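Local coordinates for protein mialostatin (Ixodes ricinus, PDB 6ZTK) that inhibits papain-like cysteine proteases, including tick midgut cathepsins and several host cathepsins, and so restrains the digestion of blood proteins, at residues A[47-52]-A[128-133]; A[74-79]-A[118-123]. All coordinates share one frame; numbering follows the deposited sequence. Where two conformers were deposited one is given.

After the short strand 34-36 the chain forms helix 41-52, residues 47-52 of which supply one side of contact 1. It then runs up strand 60-74 and turns through 75-77 into strand 78-92. Contact 2 forms where this turn and the start of the strand meet 118-123 on strand 113-122. The loop closed by contact 2 therefore lies wholly within the larger one that contact 1 closes when strand 127-136 returns to the helix. Strands 113-122 and 127-136 are neighbours in the antiparallel sheet and join the two contacts directly, with Arg129 O facing Tyr120 N. Contact 1 packs helix against sheet; contact 2 ties together two hairpin ends at one end of the molecule.

Contact 1: residues A[47-52]-A[128-133]; sequences AHYAVS and KRVLSY. With TRT (fragment of triton X-100), chain C; SO4 (sulfate ion), chain D.
Tyr49 of the helix reaches across to Lys128 and Val130 on strand 127-136. This is the cystatin fold, in which one helix lies in the concave side of a curved antiparallel sheet. Here the helix meets an outermost strand, and the two segment axes cross at -69°. The Tyr49 side chain starts toward the strand, and chi1 (175°) places CG anti to the backbone N. Lys128 bends at chi3 (-61°), and this turn sets CE over the centre of one face of that ring. CE lies 3.6 Å from the ring centroid of Tyr49, a CH-pi contact. The ammonium group follows, with Lys128 NZ 4.7 Å from the same centroid in a cation-pi arrangement over the face. Val130 slides past Tyr49 in the opposite direction, and its CG2 touches Tyr49 CE2 at 3.8 Å. The same methyl lies 3.9 Å from Ala50 CA, so one valine branch serves two helix residues. Further along the strand, Tyr133 meets the next part of the helix. Its CE2 comes within 4.2 Å of Ala50 CB, and the Ala50 carbonyl oxygen approaches the ring obliquely. The core beyond Ala50 and Val51 is filled by strands 60-74, 78-92 and 113-122. On the far side of the strand, Arg129 and Leu131 belong to the detergent pocket, but the modelled overlap of Arg129 with the Triton fragment is doubtful. Two waters complete the polar side of the contact. One links Tyr49 OH to Lys128 O; the other accepts from Val130 N at 2.9 Å and also bonds Tyr49 OH.

Contact 2: residues A[74-79]-A[118-123]; sequences IVAGVN and IIYTVP. With TRT (fragment of triton X-100), chain C.
Tyr120 has CG anti to its backbone N (chi1 170°), while Asn79 has CG beside its own N (chi1 -58°). The two residues are an antiparallel non-hydrogen-bonded pair, so both side chains leave the same face of the sheet, and the amide meets the edge of the ring. Asn79 OD1 lies near the ring plane, 3.2 Å from Tyr120 CD1. It is buried with no hydrogen-bonding partner in the model. The other end of the amide is fixed: Asn79 ND2 donates to Val75 O at 3.2 Å and also to Gln73 O. One face of the Tyr120 ring takes the Triton fragment, with C16 over its centre, 3.7 Å from Tyr120 CE1.

Val78 and Thr121 form an antiparallel hydrogen-bonded pair. Val78 N donates to Thr121 O at 2.9 Å. Val78 O accepts twice, from Thr121 N at 2.9 Å and from Thr121 OG1 at 2.7 Å, from opposite faces of its plane. Beyond this pair, Val78 CG2 packs on Pro123 CG at 3.9 Å.

Residues 73-77 match the Gln-X-Val-X-Gly signature of cystatins, with Gly77 last, and Pro123 begins the Pro-Trp loop. In cystatins these two hairpin loops form part of the wedge that enters the protease cleft, probably here too.

Contact 1: residues A[47-52]-A[128-133]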
loop_
_atom_site.group_PDB
_atom_site.type_symbol
_atom_site.label_atom_id
_atom_site.label_comp_id
_atom_site.label_asym_id
_atom_site.label_seq_id
_atom_site.Cartn_x
_atom_site.Cartn_y
_atom_site.Cartn_z
ATOM N N ALA A 47 -0.041 3.598 -2.115
ATOM C CA ALA A 47 -0.199 2.174 -1.775
ATOM C C ALA A 47 1.131 1.453 -1.716
ATOM O O ALA A 47 1.370 0.650 -0.828
ATOM C CB ALA A 47 -1.173 1.526 -2.754
ATOM N N HIS A 48 2.018 1.764 -2.665
ATOM C CA HIS A 48 3.376 1.176 -2.634
ATOM C C HIS A 48 4.107 1.662 -1.365
ATOM O O HIS A 48 4.791 0.857 -0.727
ATOM C CB HIS A 48 4.143 1.517 -3.898
ATOM C CG HIS A 48 3.787 0.623 -5.042
ATOM N ND1 HIS A 48 4.227 -0.696 -5.117
ATOM C CD2 HIS A 48 3.030 0.841 -6.146
ATOM C CE1 HIS A 48 3.671 -1.259 -6.200
ATOM N NE2 HIS A 48 2.922 -0.356 -6.833
ATOM N N TYR A 49 3.923 2.929 -1.007
ATOM C CA TYR A 49 4.523 3.401 0.253
ATOM C C TYR A 49 4.032 2.523 1.414
ATOM O O TYR A 49 4.791 2.037 2.239
ATOM C CB TYR A 49 4.298 4.878 0.521
ATOM C CG TYR A 49 4.818 5.239 1.866
ATOM C CD1 TYR A 49 6.181 5.289 2.135
ATOM C CD2 TYR A 49 3.937 5.513 2.905
ATOM C CE1 TYR A 49 6.648 5.602 3.419
ATOM C CE2 TYR A 49 4.405 5.849 4.159
ATOM C CZ TYR A 49 5.744 5.827 4.428
ATOM O OH TYR A 49 6.169 6.156 5.715
ATOM N N ALA A 50 2.711 2.299 1.490
ATOM C CA ALA A 50 2.134 1.550 2.601
ATOM C C ALA A 50 2.764 0.170 2.663
ATOM O O ALA A 50 3.146 -0.315 3.708
ATOM C CB ALA A 50 0.628 1.469 2.430
ATOM N N VAL A 51 2.819 -0.561 1.533
ATOM C CA VAL A 51 3.360 -1.967 1.558
ATOM C C VAL A 51 4.834 -1.952 1.962
ATOM O O VAL A 51 5.252 -2.900 2.639
ATOM C CB VAL A 51 3.215 -2.779 0.244
ATOM C CG1 VAL A 51 1.772 -2.898 -0.162
ATOM C CG2 VAL A 51 4.091 -2.362 -0.912
ATOM N N SER A 52 5.530 -0.883 1.649
ATOM C CA SER A 52 6.992 -0.799 1.968
ATOM C C SER A 52 7.190 -0.762 3.484
ATOM O O SER A 52 8.333 -1.020 3.923
ATOM C CB SER A 52 7.622 0.365 1.335
ATOM O OG SER A 52 7.430 1.593 1.978
ATOM N N LYS A 128 4.624 11.683 5.487
ATOM C CA LYS A 128 3.687 10.588 5.189
ATOM C C LYS A 128 3.896 9.553 6.282
ATOM O O LYS A 128 5.063 9.195 6.588
ATOM C CB LYS A 128 3.925 9.802 3.892
ATOM C CG LYS A 128 3.934 10.501 2.564
ATOM C CD LYS A 128 4.147 9.487 1.445
ATOM C CE LYS A 128 5.443 8.720 1.511
ATOM N NZ LYS A 128 6.497 9.359 0.692
ATOM N N ARG A 129 2.802 9.070 6.880
ATOM C CA ARG A 129 2.855 8.099 7.983
ATOM C C ARG A 129 1.713 7.114 7.814
ATOM O O ARG A 129 0.567 7.532 7.699
ATOM C CB ARG A 129 2.708 8.788 9.345
ATOM C CG ARG A 129 2.526 7.855 10.530
ATOM C CD ARG A 129 2.300 8.704 11.773
ATOM N NE ARG A 129 2.107 7.965 13.005
ATOM C CZ ARG A 129 2.100 8.542 14.206
ATOM N NH1 ARG A 129 2.262 9.854 14.294
ATOM N NH2 ARG A 129 1.916 7.818 15.297
ATOM N N VAL A 130 2.046 5.836 7.826
ATOM C CA VAL A 130 0.982 4.808 7.841
ATOM C C VAL A 130 0.352 4.753 9.224
ATOM O O VAL A 130 1.062 4.454 10.195
ATOM C CB VAL A 130 1.525 3.435 7.437
ATOM C CG1 VAL A 130 0.443 2.371 7.587
ATOM C CG2 VAL A 130 2.053 3.457 6.018
ATOM N N LEU A 131 -0.941 5.008 9.313
ATOM C CA LEU A 131 -1.646 4.896 10.621
ATOM C C LEU A 131 -2.186 3.493 10.863
ATOM O O LEU A 131 -2.296 3.068 12.011
ATOM C CB LEU A 131 -2.804 5.879 10.648
ATOM C CG LEU A 131 -2.467 7.356 10.517
ATOM C CD1 LEU A 131 -3.746 8.185 10.626
ATOM C CD2 LEU A 131 -1.464 7.738 11.582
ATOM N N SER A 132 -2.570 2.786 9.807
ATOM C CA SER A 132 -3.161 1.456 9.939
ATOM C C SER A 132 -2.833 0.647 8.680
ATOM O O SER A 132 -2.684 1.254 7.605
ATOM C CB SER A 132 -4.663 1.539 10.167
ATOM O OG SER A 132 -5.303 2.049 9.062
ATOM N N TYR A 133 -2.783 -0.671 8.848
ATOM C CA TYR A 133 -2.590 -1.595 7.681
ATOM C C TYR A 133 -3.149 -2.925 8.111
ATOM O O TYR A 133 -2.610 -3.538 9.071
ATOM C CB TYR A 133 -1.108 -1.647 7.305
ATOM C CG TYR A 133 -0.817 -2.421 6.037
ATOM C CD1 TYR A 133 -0.855 -3.808 6.003
ATOM C CD2 TYR A 133 -0.411 -1.740 4.915
ATOM C CE1 TYR A 133 -0.539 -4.493 4.834
ATOM C CE2 TYR A 133 -0.064 -2.414 3.734
ATOM C CZ TYR A 133 -0.163 -3.783 3.712
ATOM O OH TYR A 133 0.184 -4.442 2.541
HETATM O O24 TRT C . 1.282 8.995 18.315
HETATM C C23 TRT C . 1.717 9.846 17.294
HETATM C C22 TRT C . 1.988 8.988 16.082
HETATM O O21 TRT C . 1.251 9.468 14.960
HETATM C C20 TRT C . -0.057 8.921 14.827
HETATM C C19 TRT C . -1.067 10.047 14.754
HETATM O O18 TRT C . -0.742 10.917 13.678
HETATM C C17 TRT C . -1.349 12.210 13.778
HETATM C C16 TRT C . -2.695 12.272 13.067
HETATM O O15 TRT C . -3.320 10.981 13.104
HETATM C C12 TRT C . -4.676 10.883 12.876
HETATM C C13 TRT C . -5.340 11.632 11.920
HETATM C C14 TRT C . -6.708 11.474 11.734
HETATM C C11 TRT C . -5.378 9.951 13.612
HETATM C C10 TRT C . -6.732 9.782 13.395
HETATM C C9 TRT C . -7.440 10.549 12.484
HETATM C C6 TRT C . -8.968 10.424 12.362
HETATM C C8 TRT C . -9.415 11.561 13.283
HETATM C C7 TRT C . -9.567 9.134 12.944
HETATM C C5 TRT C . -9.546 10.828 10.980
HETATM C C1 TRT C . -9.505 9.907 9.742
HETATM C C2 TRT C . -10.605 8.860 9.866
HETATM C C4 TRT C . -8.165 9.209 9.615
HETATM C C3 TRT C . -9.736 10.745 8.479
HETATM S S SO4 D . 0.643 -0.198 -9.347
HETATM O O1 SO4 D . 1.224 -1.232 -8.522
HETATM O O2 SO4 D . -0.741 0.023 -8.976
HETATM O O3 SO4 D . 0.708 -0.634 -10.718
HETATM O O4 SO4 D . 1.382 1.042 -9.205
HETATM O O HOH W 1 4.823 5.141 8.031
HETATM O O HOH W 2 7.919 8.437 5.680
#

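Contact 2: residues A[74-79]-A[118-123]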
loop_
_atom_site.group_PDB
_atom_site.type_symbol
_atom_site.label_atom_id
_atom_site.label_comp_id
_atom_site.label_asym_id
_atom_site.label_seq_id
_atom_site.Cartn_x
_atom_site.Cartn_y
_atom_site.Cartn_z
ATOM N N ILE A 74 -9.761 15.407 5.030
ATOM C CA ILE A 74 -8.845 16.438 5.580
ATOM C C ILE A 74 -9.109 16.561 7.069
ATOM O O ILE A 74 -10.162 17.081 7.456
ATOM C CB ILE A 74 -8.984 17.752 4.837
ATOM C CG1 ILE A 74 -8.652 17.589 3.356
ATOM C CG2 ILE A 74 -8.185 18.837 5.510
ATOM C CD1 ILE A 74 -9.122 18.781 2.513
ATOM N N VAL A 75 -8.162 16.105 7.854
ATOM C CA VAL A 75 -8.136 16.254 9.333
ATOM C C VAL A 75 -6.676 16.428 9.690
ATOM O O VAL A 75 -5.874 15.478 9.568
ATOM C CB VAL A 75 -8.706 15.046 10.072
ATOM C CG1 VAL A 75 -8.613 15.310 11.578
ATOM C CG2 VAL A 75 -10.121 14.716 9.700
ATOM N N ALA A 76 -6.389 17.647 10.141
ATOM C CA ALA A 76 -5.043 18.152 10.494
ATOM C C ALA A 76 -4.184 18.114 9.238
ATOM O O ALA A 76 -3.780 19.189 8.785
ATOM C CB ALA A 76 -4.452 17.378 11.643
ATOM N N GLY A 77 -3.990 16.922 8.690
ATOM C CA GLY A 77 -3.363 16.754 7.373
ATOM C C GLY A 77 -4.348 16.212 6.354
ATOM O O GLY A 77 -5.583 16.361 6.528
ATOM N N VAL A 78 -3.828 15.659 5.257
ATOM C CA VAL A 78 -4.632 14.996 4.242
ATOM C C VAL A 78 -4.477 13.499 4.365
ATOM O O VAL A 78 -3.360 13.008 4.368
ATOM C CB VAL A 78 -4.207 15.479 2.838
ATOM C CG1 VAL A 78 -5.169 14.920 1.823
ATOM C CG2 VAL A 78 -4.158 16.999 2.787
ATOM N N ASN A 79 -5.584 12.816 4.582
ATOM C CA ASN A 79 -5.601 11.389 4.924
ATOM C C ASN A 79 -6.168 10.590 3.754
ATOM O O ASN A 79 -7.171 11.016 3.139
ATOM C CB ASN A 79 -6.446 11.149 6.168
ATOM C CG ASN A 79 -5.915 11.954 7.329
ATOM O OD1 ASN A 79 -4.912 11.559 7.928
ATOM N ND2 ASN A 79 -6.510 13.099 7.600
ATOM N N ILE A 118 -4.637 3.241 6.051
ATOM C CA ILE A 118 -4.831 4.696 6.141
ATOM C C ILE A 118 -3.465 5.370 6.269
ATOM O O ILE A 118 -2.708 4.970 7.143
ATOM C CB ILE A 118 -5.748 5.055 7.299
ATOM C CG1 ILE A 118 -7.133 4.463 7.057
ATOM C CG2 ILE A 118 -5.795 6.548 7.435
ATOM C CD1 ILE A 118 -8.051 4.561 8.262
ATOM N N ILE A 119 -3.229 6.354 5.429
ATOM C CA ILE A 119 -1.972 7.131 5.428
ATOM C C ILE A 119 -2.312 8.578 5.783
ATOM O O ILE A 119 -3.163 9.196 5.119
ATOM C CB ILE A 119 -1.261 7.022 4.093
ATOM C CG1 ILE A 119 -0.970 5.558 3.763
ATOM C CG2 ILE A 119 0.015 7.836 4.116
ATOM C CD1 ILE A 119 -0.226 5.451 2.494
ATOM N N TYR A 120 -1.614 9.076 6.786
ATOM C CA TYR A 120 -1.684 10.506 7.184
ATOM C C TYR A 120 -0.584 11.262 6.453
ATOM O O TYR A 120 0.578 10.810 6.483
ATOM C CB TYR A 120 -1.489 10.606 8.677
ATOM C CG TYR A 120 -1.298 11.976 9.230
ATOM C CD1 TYR A 120 -2.356 12.849 9.331
ATOM C CD2 TYR A 120 -0.062 12.361 9.689
ATOM C CE1 TYR A 120 -2.222 14.120 9.851
ATOM C CE2 TYR A 120 0.103 13.641 10.225
ATOM C CZ TYR A 120 -0.977 14.505 10.309
ATOM O OH TYR A 120 -0.808 15.747 10.875
ATOM N N THR A 121 -0.903 12.374 5.831
ATOM C CA THR A 121 0.136 13.200 5.185
ATOM C C THR A 121 0.014 14.649 5.600
ATOM O O THR A 121 -1.078 15.153 5.922
ATOM C CB THR A 121 0.046 13.103 3.662
ATOM O OG1 THR A 121 -1.065 13.828 3.134
ATOM C CG2 THR A 121 -0.034 11.681 3.174
ATOM N N VAL A 122 1.163 15.329 5.556
ATOM C CA VAL A 122 1.220 16.801 5.732
ATOM C C VAL A 122 1.958 17.313 4.500
ATOM O O VAL A 122 3.181 17.250 4.415
ATOM C CB VAL A 122 1.844 17.194 7.071
ATOM C CG1 VAL A 122 1.782 18.708 7.186
ATOM C CG2 VAL A 122 1.225 16.505 8.264
ATOM N N PRO A 123 1.256 17.652 3.423
ATOM C CA PRO A 123 1.904 17.872 2.124
ATOM C C PRO A 123 2.929 19.005 2.186
ATOM O O PRO A 123 3.978 18.863 1.543
ATOM C CB PRO A 123 0.788 18.159 1.126
ATOM C CG PRO A 123 -0.516 17.943 1.847
ATOM C CD PRO A 123 -0.191 17.550 3.258
HETATM O O24 TRT C . 1.282 8.995 18.315
HETATM C C23 TRT C . 1.717 9.846 17.294
HETATM C C22 TRT C . 1.988 8.988 16.082
HETATM O O21 TRT C . 1.251 9.468 14.960
HETATM C C20 TRT C . -0.057 8.921 14.827
HETATM C C19 TRT C . -1.067 10.047 14.754
HETATM O O18 TRT C . -0.742 10.917 13.678
HETATM C C17 TRT C . -1.349 12.210 13.778
HETATM C C16 TRT C . -2.695 12.272 13.067
HETATM O O15 TRT C . -3.320 10.981 13.104
HETATM C C12 TRT C . -4.676 10.883 12.876
HETATM C C13 TRT C . -5.340 11.632 11.920
HETATM C C14 TRT C . -6.708 11.474 11.734
HETATM C C11 TRT C . -5.378 9.951 13.612
HETATM C C10 TRT C . -6.732 9.782 13.395
HETATM C C9 TRT C . -7.440 10.549 12.484
HETATM C C6 TRT C . -8.968 10.424 12.362
HETATM C C8 TRT C . -9.415 11.561 13.283
HETATM C C7 TRT C . -9.567 9.134 12.944
HETATM C C5 TRT C . -9.546 10.828 10.980
HETATM C C1 TRT C . -9.505 9.907 9.742
HETATM C C2 TRT C . -10.605 8.860 9.866
HETATM C C4 TRT C . -8.165 9.209 9.615
HETATM C C3 TRT C . -9.736 10.745 8.479
#